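Local coordinates for PHOX (Pseudomonas fluorescens, PDB 4A9V), which hydrolyses phosphate monoesters as an alkaline phosphatase of the PhoX family, probably using the iron-calcium cofactor held in its beta-propeller, at residues G268-E273 / I369-A374. Residues are numbered along the deposited sequence; the frame is centred on the assembly and turned at random. Where two conformers were deposited one is given.
Sequences GRFKHE and IHARLA. With CA (calcium ion), chain Q; FEO (mu-oxo-diiron), chain S.
R269 and R372 bury the most surface where the loop running from strand 262-264 toward strand 276-279 meets the junction of helices 364-369 and 371-377. With CG anti to the backbone N (chi1 174°) and the chain extended as far as NE, R269 lays CB, CG and CD alongside the carbonyl of I369. Only at the guanidinium does the chain turn, so that NH1 donates to I369 O over 2.9 Å. This oxygen lies in the guanidinium plane, at its edge, with an N-H···O angle of 154°, although NH1 stands above the carbonyl plane. Arginine suits the place: its apolar stem lies against the I369 carbonyl within a buried contact, while its planar end serves that oxygen and, through NH2, L243 O. An alanine here would remove the NH1 donor and the stem beside the carbonyl, and would probably loosen the link between loop and helix junction. The small methyl of A371 lets the helix start come close: CB sits 3.7 Å from R269 O and meets the F270 ring edge, 4.3 Å from CD2.

R372, its CG anti to the carbonyl carbon (chi1 -76°) and its chain extended to NE, crosses K271 obliquely near F270 CB, NH2 lying 3.5 Å from both K271 CG and CD. Arginine can serve D291 through NE and E293 through NH2, while the extended lysine passes its apolar stem by the guanidinium and carries NZ to E293 and Y216 O. The same loop carries E273 on to the metals, OE1 binding FE2 at 2.0 Å and OE2 calcium. The NH1 bond thus adds to a backbone bond between R269 and L368, and the two cations, K271 NZ 4.4 Å from R372 NH1, probably tolerate each other because D291 and E293 balance them.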
loop_
_atom_site.group_PDB
_atom_site.type_symbol
_atom_site.label_atom_id
_atom_site.label_comp_id
_atom_site.label_asym_id
_atom_site.label_seq_id
_atom_site.Cartn_x
_atom_site.Cartn_y
_atom_site.Cartn_z
ATOM N N GLY A 268 7.263 -11.399 -7.934
ATOM C CA GLY A 268 6.425 -12.383 -7.254
ATOM C C GLY A 268 4.960 -11.987 -7.159
ATOM O O GLY A 268 4.619 -10.802 -7.253
ATOM N N ARG A 269 4.106 -12.990 -6.975
ATOM C CA ARG A 269 2.664 -12.793 -6.867
ATOM C C ARG A 269 2.212 -13.068 -5.439
ATOM O O ARG A 269 2.474 -14.145 -4.893
ATOM C CB ARG A 269 1.928 -13.728 -7.836
ATOM C CG ARG A 269 0.419 -13.700 -7.683
ATOM C CD ARG A 269 -0.241 -14.421 -8.840
ATOM N NE ARG A 269 -1.645 -14.718 -8.585
ATOM C CZ ARG A 269 -2.087 -15.795 -7.946
ATOM N NH1 ARG A 269 -1.243 -16.686 -7.451
ATOM N NH2 ARG A 269 -3.385 -15.943 -7.741
ATOM N N PHE A 270 1.557 -12.082 -4.837
ATOM C CA PHE A 270 1.023 -12.151 -3.482
ATOM C C PHE A 270 0.222 -10.861 -3.266
ATOM O O PHE A 270 -0.065 -10.153 -4.234
ATOM C CB PHE A 270 2.120 -12.408 -2.405
ATOM C CG PHE A 270 3.330 -11.500 -2.486
ATOM C CD1 PHE A 270 3.369 -10.304 -1.784
ATOM C CD2 PHE A 270 4.507 -11.958 -3.062
ATOM C CE1 PHE A 270 4.522 -9.544 -1.739
ATOM C CE2 PHE A 270 5.660 -11.206 -3.018
ATOM C CZ PHE A 270 5.678 -10.015 -2.332
ATOM N N LYS A 271 -0.259 -10.629 -2.051
ATOM C CA LYS A 271 -1.112 -9.478 -1.793
ATOM C C LYS A 271 -0.236 -8.279 -1.406
ATOM O O LYS A 271 -0.014 -7.981 -0.231
ATOM C CB LYS A 271 -2.184 -9.829 -0.761
ATOM C CG LYS A 271 -3.063 -10.950 -1.269
ATOM C CD LYS A 271 -4.256 -11.276 -0.393
ATOM C CE LYS A 271 -4.936 -12.529 -0.919
ATOM N NZ LYS A 271 -6.078 -12.966 -0.075
ATOM N N HIS A 272 0.376 -7.692 -2.431
ATOM C CA HIS A 272 1.404 -6.671 -2.250
ATOM C C HIS A 272 0.843 -5.431 -1.603
ATOM O O HIS A 272 -0.091 -4.830 -2.134
ATOM C CB HIS A 272 1.962 -6.263 -3.608
ATOM C CG HIS A 272 2.799 -7.314 -4.278
ATOM N ND1 HIS A 272 4.133 -7.403 -4.078
ATOM C CD2 HIS A 272 2.476 -8.280 -5.214
ATOM C CE1 HIS A 272 4.631 -8.386 -4.839
ATOM N NE2 HIS A 272 3.625 -8.925 -5.530
ATOM N N GLU A 273 1.508 -4.944 -0.556
ATOM C CA GLU A 273 1.163 -3.654 0.039
ATOM C C GLU A 273 1.927 -2.527 -0.658
ATOM O O GLU A 273 1.345 -1.764 -1.425
ATOM C CB GLU A 273 1.428 -3.643 1.536
ATOM C CG GLU A 273 0.975 -2.345 2.190
ATOM C CD GLU A 273 -0.432 -2.400 2.750
ATOM O OE1 GLU A 273 -0.962 -3.530 2.900
ATOM O OE2 GLU A 273 -0.977 -1.313 3.071
ATOM N N ILE A 369 4.538 -17.212 -9.556
ATOM C CA ILE A 369 3.079 -17.175 -9.529
ATOM C C ILE A 369 2.570 -17.668 -8.171
ATOM O O ILE A 369 1.577 -17.165 -7.647
ATOM C CB ILE A 369 2.498 -18.006 -10.693
ATOM C CG1 ILE A 369 2.914 -17.409 -12.044
ATOM C CG2 ILE A 369 0.983 -18.092 -10.596
ATOM C CD1 ILE A 369 2.720 -18.350 -13.216
ATOM N N HIS A 370 3.269 -18.653 -7.613
ATOM C CA HIS A 370 2.921 -19.251 -6.329
ATOM C C HIS A 370 3.972 -18.963 -5.290
ATOM O O HIS A 370 4.310 -19.813 -4.463
ATOM C CB HIS A 370 2.715 -20.750 -6.501
ATOM C CG HIS A 370 1.561 -21.082 -7.399
ATOM N ND1 HIS A 370 1.482 -22.229 -8.099
ATOM C CD2 HIS A 370 0.391 -20.378 -7.665
ATOM C CE1 HIS A 370 0.326 -22.250 -8.790
ATOM N NE2 HIS A 370 -0.334 -21.111 -8.530
ATOM N N ALA A 371 4.392 -17.704 -5.220
ATOM C CA ALA A 371 5.454 -17.303 -4.309
ATOM C C ALA A 371 5.131 -17.640 -2.853
ATOM O O ALA A 371 6.028 -17.998 -2.097
ATOM C CB ALA A 371 5.745 -15.827 -4.466
ATOM N N ARG A 372 3.867 -17.515 -2.446
ATOM C CA ARG A 372 3.503 -17.841 -1.070
ATOM C C ARG A 372 3.877 -19.287 -0.752
ATOM O O ARG A 372 4.339 -19.590 0.349
ATOM C CB ARG A 372 2.002 -17.649 -0.851
ATOM C CG ARG A 372 1.559 -16.204 -0.709
ATOM C CD ARG A 372 0.085 -16.119 -0.354
ATOM N NE ARG A 372 -0.287 -14.773 0.034
ATOM C CZ ARG A 372 -1.474 -14.435 0.513
ATOM N NH1 ARG A 372 -2.464 -15.320 0.570
ATOM N NH2 ARG A 372 -1.654 -13.211 0.972
ATOM N N LEU A 373 3.545 -20.196 -1.662
ATOM C CA LEU A 373 3.804 -21.613 -1.457
ATOM C C LEU A 373 5.299 -21.887 -1.427
ATOM O O LEU A 373 5.767 -22.700 -0.644
ATOM C CB LEU A 373 3.139 -22.446 -2.553
ATOM C CG LEU A 373 1.617 -22.492 -2.462
ATOM C CD1 LEU A 373 1.059 -23.309 -3.617
ATOM C CD2 LEU A 373 1.168 -23.091 -1.139
ATOM N N ALA A 374 6.049 -21.231 -2.304
ATOM C CA ALA A 374 7.495 -21.425 -2.340
ATOM C C ALA A 374 8.130 -20.924 -1.039
ATOM O O ALA A 374 9.028 -21.562 -0.483
ATOM C CB ALA A 374 8.093 -20.712 -3.545
HETATM CA CA CA Q . -2.880 -0.279 3.882
HETATM FE FE1 FEO S . -4.548 -2.009 1.121
HETATM FE FE2 FEO S . -2.845 -3.826 3.543
HETATM O O FEO S . -3.869 -2.309 2.927
HETATM O O HOH W 1 -4.826 0.007 1.843
HETATM O O HOH W 2 -2.074 1.075 1.924
HETATM O O HOH W 3 -3.579 2.079 4.269
HETATM O O HOH W 4 -5.335 -0.671 4.734
HETATM O O HOH W 5 -6.459 -2.571 2.210
#